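Local coordinates for protein maleylacetate reductase (Agrobacterium tumefaciens, PDB 3HL0) that probably reduces maleylacetate to 3-oxoadipate with NADH, as an NAD-binding member of the iron-containing alcohol dehydrogenase family, at residues 9-14 and 145-150; 125-130 and 230-235; 116-121 and 151-156. All coordinates share one frame; numbering follows the deposited sequence.

Contact 1 of 3, residues 9-14 and 145-150; sequences MAAPAR and EILPEV. With CA (calcium ion), chain C.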
loop_
_atom_site.group_PDB
_atom_site.type_symbol
_atom_site.label_atom_id
_atom_site.label_comp_id
_atom_site.label_asym_id
_atom_site.label_seq_id
_atom_site.Cartn_x
_atom_site.Cartn_y
_atom_site.Cartn_z
HETATM N N MSE A 9 25.578 3.748 24.377
HETATM C CA MSE A 9 25.665 2.315 24.301
HETATM C C MSE A 9 25.678 1.880 22.836
HETATM O O MSE A 9 24.743 2.173 22.099
HETATM C CB MSE A 9 24.490 1.678 25.051
HETATM C CG MSE A 9 24.689 1.671 26.586
HETATM SE SE MSE A 9 23.098 1.072 27.503
HETATM C CE MSE A 9 21.858 2.547 27.151
ATOM N N ALA A 10 26.760 1.253 22.397
ATOM C CA ALA A 10 26.829 0.717 21.060
ATOM C C ALA A 10 26.041 -0.592 21.047
ATOM O O ALA A 10 26.326 -1.525 21.841
ATOM C CB ALA A 10 28.281 0.450 20.688
ATOM N N ALA A 11 25.072 -0.669 20.150
ATOM C CA ALA A 11 24.387 -1.912 19.894
ATOM C C ALA A 11 25.286 -2.776 18.989
ATOM O O ALA A 11 25.992 -2.253 18.145
ATOM C CB ALA A 11 23.062 -1.634 19.203
ATOM N N PRO A 12 25.291 -4.096 19.207
ATOM C CA PRO A 12 26.055 -4.949 18.280
ATOM C C PRO A 12 25.547 -4.783 16.855
ATOM O O PRO A 12 24.325 -4.663 16.609
ATOM C CB PRO A 12 25.784 -6.368 18.775
ATOM C CG PRO A 12 24.574 -6.297 19.657
ATOM C CD PRO A 12 24.374 -4.847 20.087
ATOM N N ALA A 13 26.470 -4.782 15.907
ATOM C CA ALA A 13 26.088 -4.525 14.524
ATOM C C ALA A 13 27.112 -5.099 13.566
ATOM O O ALA A 13 28.316 -5.015 13.819
ATOM C CB ALA A 13 25.956 -3.001 14.292
ATOM N N ARG A 14 26.632 -5.658 12.461
ATOM C CA ARG A 14 27.500 -5.951 11.330
ATOM C C ARG A 14 26.800 -5.405 10.104
ATOM O O ARG A 14 25.775 -5.927 9.704
ATOM C CB ARG A 14 27.791 -7.446 11.160
ATOM C CG ARG A 14 28.579 -7.718 9.849
ATOM C CD ARG A 14 29.208 -9.105 9.801
ATOM N NE ARG A 14 29.715 -9.338 8.455
ATOM C CZ ARG A 14 30.949 -9.037 8.049
ATOM N NH1 ARG A 14 31.833 -8.504 8.896
ATOM N NH2 ARG A 14 31.304 -9.283 6.781
ATOM N N GLU A 145 16.808 -9.461 21.679
ATOM C CA GLU A 145 16.447 -10.607 20.826
ATOM C C GLU A 145 15.766 -10.184 19.497
ATOM O O GLU A 145 15.547 -11.015 18.597
ATOM C CB GLU A 145 15.588 -11.624 21.603
ATOM C CG GLU A 145 14.129 -11.199 21.921
ATOM C CD GLU A 145 13.965 -10.187 23.088
ATOM O OE1 GLU A 145 14.965 -9.797 23.748
ATOM O OE2 GLU A 145 12.796 -9.776 23.334
ATOM N N ILE A 146 15.419 -8.907 19.369
ATOM C CA ILE A 146 14.775 -8.415 18.117
ATOM C C ILE A 146 15.801 -7.805 17.164
ATOM O O ILE A 146 15.605 -7.818 15.928
ATOM C CB ILE A 146 13.677 -7.385 18.485
ATOM C CG1 ILE A 146 12.592 -8.100 19.301
ATOM C CG2 ILE A 146 13.103 -6.660 17.235
ATOM C CD1 ILE A 146 11.653 -7.179 19.995
ATOM N N LEU A 147 16.864 -7.208 17.717
ATOM C CA LEU A 147 17.883 -6.511 16.900
ATOM C C LEU A 147 18.527 -7.443 15.864
ATOM O O LEU A 147 19.117 -8.480 16.251
ATOM C CB LEU A 147 18.978 -5.886 17.772
ATOM C CG LEU A 147 19.984 -5.014 17.036
ATOM C CD1 LEU A 147 19.347 -3.760 16.392
ATOM C CD2 LEU A 147 21.059 -4.642 18.050
ATOM N N PRO A 148 18.405 -7.111 14.552
ATOM C CA PRO A 148 19.028 -8.024 13.562
ATOM C C PRO A 148 20.565 -8.129 13.656
ATOM O O PRO A 148 21.261 -7.137 13.908
ATOM C CB PRO A 148 18.599 -7.439 12.196
ATOM C CG PRO A 148 17.296 -6.734 12.528
ATOM C CD PRO A 148 17.515 -6.122 13.903
ATOM N N GLU A 149 21.060 -9.338 13.441
ATOM C CA GLU A 149 22.491 -9.611 13.493
ATOM C C GLU A 149 23.287 -8.951 12.386
ATOM O O GLU A 149 24.408 -8.498 12.623
ATOM C CB GLU A 149 22.740 -11.110 13.408
ATOM C CG GLU A 149 22.526 -11.852 14.711
ATOM C CD GLU A 149 21.065 -11.991 15.129
ATOM O OE1 GLU A 149 20.131 -11.837 14.305
ATOM O OE2 GLU A 149 20.825 -12.236 16.335
ATOM N N VAL A 150 22.766 -8.975 11.153
ATOM C CA VAL A 150 23.548 -8.531 10.015
ATOM C C VAL A 150 22.645 -7.695 9.102
ATOM O O VAL A 150 21.487 -8.054 8.912
ATOM C CB VAL A 150 24.116 -9.742 9.207
ATOM C CG1 VAL A 150 24.832 -9.274 7.968
ATOM C CG2 VAL A 150 25.025 -10.627 10.078
HETATM CA CA CA C . 18.968 -12.662 17.802
HETATM O O HOH W 1 22.900 -7.091 16.072
HETATM O O HOH W 2 23.790 -5.427 12.428
HETATM O O HOH W 3 16.895 -13.379 18.390
HETATM O O HOH W 4 19.016 -10.455 18.214
HETATM O O HOH W 5 17.812 -12.520 15.552
HETATM O O HOH W 6 19.142 -13.546 20.006
HETATM O O HOH W 7 19.449 -14.955 17.092
#
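Leu147 pushes one methyl, CD2, against the extended backbone at Ala11 and Pro12, and this is where the contact is tight. CD2 lies 3.8 Å from Ala11 CB and 3.6 Å from Pro12 O, with the proline ring meeting it obliquely through CD. A chi1 of -173° puts CG anti to the backbone N, and chi2 of 64° then sets CD2 against Ala11 and Pro12. Further along, the chains run nearly side by side: Val150 CA comes within 3.4 Å of Arg14 O in a CA-H...O contact, just before Arg14 pairs by backbone hydrogen bonding with Val151. Here the loops feed into neighbouring parallel strands, 15-17 and 150-153, at one side of the dinucleotide-binding sheet.

Between these two points the join is looser and wet. No direct hydrogen bond crosses it. Instead, one water donates to both Pro12 O and Pro148 O, the latter at 2.7 Å, and a second accepts from Arg14 N at 2.9 Å while reaching Glu149 O only weakly. The guanidinium of Arg14 leaves for a salt bridge with Glu28.

The side chain of Glu149 starts away from 9-14, and its carboxylate binds a calcium ion. Its OE2 binds the metal at 2.4 Å, while OE1 accepts from Gln114 N and from a metal-bound water. Five waters complete six ligands, and two more of them donate to Glu145 O and Leu147 O. With a single protein oxygen bound directly, the calcium is gripped mostly through its water shell, and its charge would polarise those waters toward the carbonyls that receive them.

Contact 2 of 3, residues 125-130 and 230-235; sequences EVTPIL and TVLGAV. With NAD (nicotinamide-adenine-dinucleotide), chain D.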
loop_
_atom_site.group_PDB
_atom_site.type_symbol
_atom_site.label_atom_id
_atom_site.label_comp_id
_atom_site.label_asym_id
_atom_site.label_seq_id
_atom_site.Cartn_x
_atom_site.Cartn_y
_atom_site.Cartn_z
ATOM N N GLU A 125 15.817 -2.156 10.328
ATOM C CA GLU A 125 16.936 -3.122 10.302
ATOM C C GLU A 125 17.996 -2.927 11.407
ATOM O O GLU A 125 18.756 -3.880 11.711
ATOM C CB GLU A 125 17.597 -3.158 8.937
ATOM C CG GLU A 125 18.228 -1.813 8.569
ATOM C CD GLU A 125 17.286 -0.834 7.838
ATOM O OE1 GLU A 125 16.044 -1.000 7.835
ATOM O OE2 GLU A 125 17.828 0.132 7.260
ATOM N N VAL A 126 18.070 -1.710 11.970
ATOM C CA VAL A 126 19.028 -1.437 13.058
ATOM C C VAL A 126 18.350 -0.947 14.333
ATOM O O VAL A 126 18.942 -0.216 15.153
ATOM C CB VAL A 126 20.163 -0.445 12.637
ATOM C CG1 VAL A 126 21.166 -1.137 11.670
ATOM C CG2 VAL A 126 19.546 0.811 12.020
ATOM N N THR A 127 17.116 -1.403 14.540
ATOM C CA THR A 127 16.459 -1.124 15.808
ATOM C C THR A 127 16.012 -2.410 16.499
ATOM O O THR A 127 15.768 -3.438 15.841
ATOM C CB THR A 127 15.182 -0.221 15.679
ATOM O OG1 THR A 127 14.048 -1.053 15.382
ATOM C CG2 THR A 127 15.357 0.885 14.678
ATOM N N PRO A 128 15.883 -2.374 17.833
ATOM C CA PRO A 128 15.418 -3.555 18.552
ATOM C C PRO A 128 13.886 -3.525 18.770
ATOM O O PRO A 128 13.378 -4.238 19.643
ATOM C CB PRO A 128 16.167 -3.456 19.886
ATOM C CG PRO A 128 16.163 -1.967 20.151
ATOM C CD PRO A 128 16.395 -1.341 18.758
ATOM N N ILE A 129 13.175 -2.718 17.967
ATOM C CA ILE A 129 11.739 -2.488 18.184
ATOM C C ILE A 129 10.896 -3.351 17.244
ATOM O O ILE A 129 11.233 -3.487 16.057
ATOM C CB ILE A 129 11.424 -0.995 17.923
ATOM C CG1 ILE A 129 12.341 -0.091 18.769
ATOM C CG2 ILE A 129 9.980 -0.683 18.212
ATOM C CD1 ILE A 129 12.393 1.392 18.224
ATOM N N LEU A 130 9.811 -3.945 17.763
ATOM C CA LEU A 130 8.910 -4.730 16.917
ATOM C C LEU A 130 7.444 -4.351 17.203
ATOM O O LEU A 130 7.029 -4.390 18.353
ATOM C CB LEU A 130 9.123 -6.239 17.177
ATOM C CG LEU A 130 8.072 -7.161 16.554
ATOM C CD1 LEU A 130 8.066 -7.108 15.009
ATOM C CD2 LEU A 130 8.275 -8.607 17.073
ATOM N N THR A 230 19.762 4.037 12.976
ATOM C CA THR A 230 20.664 3.719 14.084
ATOM C C THR A 230 20.268 4.570 15.283
ATOM O O THR A 230 20.195 4.064 16.404
ATOM C CB THR A 230 22.115 3.919 13.696
ATOM O OG1 THR A 230 22.429 3.021 12.608
ATOM C CG2 THR A 230 23.047 3.615 14.883
ATOM N N VAL A 231 19.967 5.838 15.046
ATOM C CA VAL A 231 19.603 6.654 16.211
ATOM C C VAL A 231 18.196 6.366 16.725
ATOM O O VAL A 231 17.977 6.440 17.940
ATOM C CB VAL A 231 19.868 8.159 15.992
ATOM C CG1 VAL A 231 21.342 8.363 15.605
ATOM C CG2 VAL A 231 18.932 8.755 14.893
ATOM N N LEU A 232 17.284 5.948 15.841
ATOM C CA LEU A 232 15.973 5.396 16.301
ATOM C C LEU A 232 16.210 4.220 17.248
ATOM O O LEU A 232 15.467 4.031 18.253
ATOM C CB LEU A 232 15.137 4.919 15.106
ATOM C CG LEU A 232 13.830 4.209 15.479
ATOM C CD1 LEU A 232 12.872 5.094 16.312
ATOM C CD2 LEU A 232 13.115 3.752 14.184
ATOM N N GLY A 233 17.226 3.413 16.924
ATOM C CA GLY A 233 17.572 2.260 17.746
ATOM C C GLY A 233 18.153 2.622 19.092
ATOM O O GLY A 233 17.917 1.875 20.042
ATOM N N ALA A 234 18.820 3.781 19.189
ATOM C CA ALA A 234 19.748 4.121 20.303
ATOM C C ALA A 234 19.106 4.993 21.377
ATOM O O ALA A 234 19.370 4.812 22.575
ATOM C CB ALA A 234 20.944 4.856 19.783
ATOM N N VAL A 235 18.329 5.996 20.959
ATOM C CA VAL A 235 17.830 6.981 21.915
ATOM C C VAL A 235 16.296 7.071 21.863
ATOM O O VAL A 235 15.657 6.498 20.960
ATOM C CB VAL A 235 18.518 8.375 21.743
ATOM C CG1 VAL A 235 20.055 8.200 21.867
ATOM C CG2 VAL A 235 18.191 9.022 20.354
HETATM P PA NAD D . 6.641 -1.398 3.695
HETATM O O1A NAD D . 7.698 -2.330 4.177
HETATM O O2A NAD D . 5.281 -1.532 4.266
HETATM O O5B NAD D . 6.679 -1.378 2.101
HETATM C C5B NAD D . 5.584 -0.784 1.396
HETATM C C4B NAD D . 5.500 -1.456 0.034
HETATM O O4B NAD D . 6.643 -1.085 -0.735
HETATM C C3B NAD D . 5.483 -2.992 0.147
HETATM O O3B NAD D . 4.511 -3.583 -0.734
HETATM C C2B NAD D . 6.892 -3.349 -0.270
HETATM O O2B NAD D . 6.995 -4.637 -0.841
HETATM C C1B NAD D . 7.236 -2.251 -1.288
HETATM N N9A NAD D . 8.694 -2.028 -1.438
HETATM C C8A NAD D . 9.613 -1.809 -0.429
HETATM N N7A NAD D . 10.836 -1.642 -0.982
HETATM C C5A NAD D . 10.732 -1.765 -2.342
HETATM C C6A NAD D . 11.670 -1.693 -3.372
HETATM N N6A NAD D . 12.921 -1.185 -3.226
HETATM N N1A NAD D . 11.184 -1.889 -4.666
HETATM C C2A NAD D . 9.846 -2.111 -4.905
HETATM N N3A NAD D . 8.920 -2.172 -3.897
HETATM C C4A NAD D . 9.376 -1.999 -2.621
HETATM O O3 NAD D . 7.033 0.152 4.032
HETATM P PN NAD D . 8.049 0.773 5.135
HETATM O O1N NAD D . 7.651 2.209 5.234
HETATM O O2N NAD D . 9.392 0.403 4.692
HETATM O O5D NAD D . 7.695 0.053 6.518
HETATM C C5D NAD D . 6.557 0.418 7.294
HETATM C C4D NAD D . 6.429 -0.617 8.413
HETATM O O4D NAD D . 7.665 -0.669 9.110
HETATM C C3D NAD D . 5.382 -0.166 9.424
HETATM O O3D NAD D . 4.761 -1.344 9.961
HETATM C C2D NAD D . 6.211 0.535 10.474
HETATM O O2D NAD D . 5.597 0.611 11.761
HETATM C C1D NAD D . 7.464 -0.321 10.475
HETATM N N1N NAD D . 8.643 0.366 10.985
HETATM C C2N NAD D . 9.238 -0.179 12.083
HETATM C C3N NAD D . 10.358 0.433 12.607
HETATM C C7N NAD D . 10.938 -0.263 13.768
HETATM O O7N NAD D . 12.077 0.284 14.222
HETATM N N7N NAD D . 10.349 -1.354 14.317
HETATM C C4N NAD D . 10.953 1.600 12.012
HETATM C C5N NAD D . 10.321 2.143 10.891
HETATM C C6N NAD D . 9.163 1.519 10.393
#
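Thr127 has chi1 86°, which swings OG1 between its own N and carbonyl carbon and leaves CG2 facing Leu232; Leu232 answers with CG anti to its backbone N (chi1 174°). Their branches meet with Thr127 CG2 3.7 Å from Leu232 CD2. Leu232 CD2 also comes 3.6 Å from NAD O7N, the carboxamide oxygen, while Ile129 CD1 rests more loosely on Leu232 CG.

The hydroxyl of Thr127 works in two directions. It donates to NAD O7N at 2.6 Å, and it accepts from Ile129 N in an ST turn, with Ile129 N and Thr127 OG1 3.2 Å apart and an angle of 163° at the hydrogen. Ile129 O takes the other end of the carboxamide, accepting from NAD N7N at 2.9 Å, so both polar atoms of the amide are held and its rotation is fixed. Lys104 NZ also binds Thr127 O and Ile129 O.

In the two-domain fold of iron-containing alcohol dehydrogenases, the nicotinamide sits in the cleft between the nucleotide-binding part and the helical C-terminal part, and helix 215-234 reaches the cleft here. Its last turn lies tight against the loop. Gly233 has no side chain, and its CA comes 4.1 Å from Thr127 CA and also packs against Val126 O. A turn earlier, Val126 CG2 touches Thr230 N at 3.4 Å, while Thr230 OG1 turns back to Trp226 O within the helix.

Contact 3 of 3, residues 116-121 and 151-156; sequences VIPTTY and VIYDAE. With NAD (nicotinamide-adenine-dinucleotide), chain D.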
loop_
_atom_site.group_PDB
_atom_site.type_symbol
_atom_site.label_atom_id
_atom_site.label_comp_id
_atom_site.label_asym_id
_atom_site.label_seq_id
_atom_site.Cartn_x
_atom_site.Cartn_y
_atom_site.Cartn_z
ATOM N N VAL A 116 19.240 -8.856 7.255
ATOM C CA VAL A 116 18.216 -7.977 6.673
ATOM C C VAL A 116 18.817 -7.286 5.487
ATOM O O VAL A 116 19.971 -6.812 5.548
ATOM C CB VAL A 116 17.731 -6.929 7.709
ATOM C CG1 VAL A 116 16.596 -6.053 7.078
ATOM C CG2 VAL A 116 17.223 -7.634 8.938
ATOM N N ILE A 117 18.066 -7.268 4.383
ATOM C CA ILE A 117 18.471 -6.597 3.142
ATOM C C ILE A 117 17.402 -5.497 2.891
ATOM O O ILE A 117 16.357 -5.744 2.235
ATOM C CB ILE A 117 18.547 -7.594 1.956
ATOM C CG1 ILE A 117 19.476 -8.761 2.298
ATOM C CG2 ILE A 117 19.085 -6.836 0.689
ATOM C CD1 ILE A 117 19.410 -9.849 1.207
ATOM N N PRO A 118 17.620 -4.286 3.463
ATOM C CA PRO A 118 16.562 -3.254 3.453
ATOM C C PRO A 118 16.418 -2.650 2.072
ATOM O O PRO A 118 17.412 -2.392 1.415
ATOM C CB PRO A 118 17.044 -2.192 4.456
ATOM C CG PRO A 118 18.196 -2.812 5.210
ATOM C CD PRO A 118 18.778 -3.922 4.311
ATOM N N THR A 119 15.176 -2.350 1.669
ATOM C CA THR A 119 14.959 -1.777 0.339
ATOM C C THR A 119 14.140 -0.490 0.429
ATOM O O THR A 119 13.695 0.023 -0.590
ATOM C CB THR A 119 14.285 -2.791 -0.611
ATOM O OG1 THR A 119 12.988 -3.159 -0.081
ATOM C CG2 THR A 119 15.159 -4.095 -0.758
ATOM N N THR A 120 13.895 -0.009 1.650
ATOM C CA THR A 120 13.299 1.334 1.843
ATOM C C THR A 120 14.162 2.095 2.822
ATOM O O THR A 120 15.293 1.676 3.134
ATOM C CB THR A 120 11.837 1.314 2.375
ATOM O OG1 THR A 120 11.818 0.915 3.759
ATOM C CG2 THR A 120 10.940 0.370 1.542
ATOM N N TYR A 121 13.648 3.223 3.321
ATOM C CA TYR A 121 14.397 4.073 4.232
ATOM C C TYR A 121 13.882 4.011 5.665
ATOM O O TYR A 121 14.242 4.821 6.500
ATOM C CB TYR A 121 14.390 5.519 3.707
ATOM C CG TYR A 121 14.921 5.610 2.260
ATOM C CD1 TYR A 121 16.085 4.915 1.869
ATOM C CD2 TYR A 121 14.236 6.364 1.291
ATOM C CE1 TYR A 121 16.552 4.979 0.562
ATOM C CE2 TYR A 121 14.681 6.431 -0.022
ATOM C CZ TYR A 121 15.853 5.736 -0.379
ATOM O OH TYR A 121 16.266 5.828 -1.681
ATOM N N VAL A 151 23.150 -6.593 8.569
ATOM C CA VAL A 151 22.370 -5.830 7.594
ATOM C C VAL A 151 23.230 -5.671 6.356
ATOM O O VAL A 151 24.423 -5.359 6.474
ATOM C CB VAL A 151 22.066 -4.425 8.146
ATOM C CG1 VAL A 151 21.259 -3.621 7.135
ATOM C CG2 VAL A 151 21.334 -4.512 9.466
ATOM N N ILE A 152 22.657 -5.980 5.182
ATOM C CA ILE A 152 23.352 -5.819 3.897
ATOM C C ILE A 152 22.650 -4.699 3.154
ATOM O O ILE A 152 21.502 -4.849 2.732
ATOM C CB ILE A 152 23.318 -7.144 3.088
ATOM C CG1 ILE A 152 24.044 -8.221 3.882
ATOM C CG2 ILE A 152 23.962 -6.973 1.710
ATOM C CD1 ILE A 152 24.014 -9.586 3.142
ATOM N N TYR A 153 23.341 -3.582 2.995
ATOM C CA TYR A 153 22.792 -2.445 2.269
ATOM C C TYR A 153 23.313 -2.439 0.838
ATOM O O TYR A 153 24.518 -2.209 0.583
ATOM C CB TYR A 153 23.220 -1.126 2.917
ATOM C CG TYR A 153 22.457 -0.756 4.170
ATOM C CD1 TYR A 153 21.100 -0.417 4.100
ATOM C CD2 TYR A 153 23.104 -0.700 5.409
ATOM C CE1 TYR A 153 20.389 -0.030 5.267
ATOM C CE2 TYR A 153 22.436 -0.337 6.539
ATOM C CZ TYR A 153 21.088 0.011 6.480
ATOM O OH TYR A 153 20.448 0.371 7.618
ATOM N N ASP A 154 22.386 -2.668 -0.093
ATOM C CA ASP A 154 22.735 -2.735 -1.512
ATOM C C ASP A 154 21.888 -1.721 -2.282
ATOM O O ASP A 154 20.719 -1.999 -2.564
ATOM C CB ASP A 154 22.486 -4.146 -2.033
ATOM C CG ASP A 154 22.853 -4.306 -3.518
ATOM O OD1 ASP A 154 23.122 -3.305 -4.205
ATOM O OD2 ASP A 154 22.957 -5.475 -3.957
ATOM N N ALA A 155 22.459 -0.552 -2.563
ATOM C CA ALA A 155 21.642 0.537 -3.134
ATOM C C ALA A 155 21.044 0.132 -4.505
ATOM O O ALA A 155 20.038 0.704 -4.925
ATOM C CB ALA A 155 22.429 1.793 -3.244
ATOM N N GLU A 156 21.607 -0.874 -5.179
ATOM C CA GLU A 156 21.002 -1.325 -6.464
ATOM C C GLU A 156 19.552 -1.796 -6.279
ATOM O O GLU A 156 18.728 -1.669 -7.211
ATOM C CB GLU A 156 21.875 -2.390 -7.147
ATOM C CG GLU A 156 23.208 -1.814 -7.597
ATOM C CD GLU A 156 24.176 -2.837 -8.226
ATOM O OE1 GLU A 156 23.901 -4.058 -8.246
ATOM O OE2 GLU A 156 25.231 -2.380 -8.694
HETATM P PA NAD D . 6.641 -1.398 3.695
HETATM O O1A NAD D . 7.698 -2.330 4.177
HETATM O O2A NAD D . 5.281 -1.532 4.266
HETATM O O5B NAD D . 6.679 -1.378 2.101
HETATM C C5B NAD D . 5.584 -0.784 1.396
HETATM C C4B NAD D . 5.500 -1.456 0.034
HETATM O O4B NAD D . 6.643 -1.085 -0.735
HETATM C C3B NAD D . 5.483 -2.992 0.147
HETATM O O3B NAD D . 4.511 -3.583 -0.734
HETATM C C2B NAD D . 6.892 -3.349 -0.270
HETATM O O2B NAD D . 6.995 -4.637 -0.841
HETATM C C1B NAD D . 7.236 -2.251 -1.288
HETATM N N9A NAD D . 8.694 -2.028 -1.438
HETATM C C8A NAD D . 9.613 -1.809 -0.429
HETATM N N7A NAD D . 10.836 -1.642 -0.982
HETATM C C5A NAD D . 10.732 -1.765 -2.342
HETATM C C6A NAD D . 11.670 -1.693 -3.372
HETATM N N6A NAD D . 12.921 -1.185 -3.226
HETATM N N1A NAD D . 11.184 -1.889 -4.666
HETATM C C2A NAD D . 9.846 -2.111 -4.905
HETATM N N3A NAD D . 8.920 -2.172 -3.897
HETATM C C4A NAD D . 9.376 -1.999 -2.621
HETATM O O3 NAD D . 7.033 0.152 4.032
HETATM P PN NAD D . 8.049 0.773 5.135
HETATM O O1N NAD D . 7.651 2.209 5.234
HETATM O O2N NAD D . 9.392 0.403 4.692
HETATM O O5D NAD D . 7.695 0.053 6.518
HETATM C C5D NAD D . 6.557 0.418 7.294
HETATM C C4D NAD D . 6.429 -0.617 8.413
HETATM O O4D NAD D . 7.665 -0.669 9.110
HETATM C C3D NAD D . 5.382 -0.166 9.424
HETATM O O3D NAD D . 4.761 -1.344 9.961
HETATM C C2D NAD D . 6.211 0.535 10.474
HETATM O O2D NAD D . 5.597 0.611 11.761
HETATM C C1D NAD D . 7.464 -0.321 10.475
HETATM N N1N NAD D . 8.643 0.366 10.985
HETATM C C2N NAD D . 9.238 -0.179 12.083
HETATM C C3N NAD D . 10.358 0.433 12.607
HETATM C C7N NAD D . 10.938 -0.263 13.768
HETATM O O7N NAD D . 12.077 0.284 14.222
HETATM N N7N NAD D . 10.349 -1.354 14.317
HETATM C C4N NAD D . 10.953 1.600 12.012
HETATM C C5N NAD D . 10.321 2.143 10.891
HETATM C C6N NAD D . 9.163 1.519 10.393
HETATM O O HOH W 8 19.883 -3.510 0.787
#
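Pro118 packs across Val151 and Tyr153 where two parallel strands, 113-118 and 150-153, lie side by side in the Rossmann-like sheet of the nucleotide-binding domain. Val151 has CG1 anti to its backbone N (chi1 180°), and this methyl touches Pro118 CG at 3.7 Å and lies over one face of the Tyr153 ring, 3.5 Å above the plane and toward the rim. Pro118 CG also reaches Tyr153 CE1 at 3.5 Å, approaching the ring obliquely. The tyrosine starts away from strand 113-118, but chi1 -78° sets CG beside its own backbone N, and the ring end comes back against the proline. Its OH is hydrogen-bonded to Glu125 OE2, and Trp226 of helix 215-234 meets the ring. On the other face of the sheet, Ile117 and Ile152 both lie on Val25 of helix 25-31.

Between 116-121 and 151-156 one backbone hydrogen bond forms, Ile152 N to Val116 O at 2.8 Å. Past it the strands splay, and a water takes over, donating to Pro118 O and Ile152 O and accepting from Asp154 N. Beyond the strand end, Thr119 O accepts from NAD N6A, and Thr120 OG1 donates to pyrophosphate oxygen O2N of NAD at 2.6 Å.

From the N terminus, the chain passes 9-14 and makes most of the dinucleotide-binding sheet before 145-150 returns to close contact 1, a loop of 130 residues. Contact 3 closes a much shorter one, 29 residues from 116-121 to 151-156, that contains the antiparallel hairpin 129-134 and 137-142. Contact 2 opens inside both, at 125-130, and closes only at 230-235, at the end of the third helix of the C-terminal part. All three loops therefore cross one another. Val150 O to Val116 N joins contacts 1 and 3 within one sheet, Leu147 CD1 and Pro148 CG pack on Thr127 and Glu125 of contact 2, and Glu125 CB on Val116. NAD touches contacts 2 and 3.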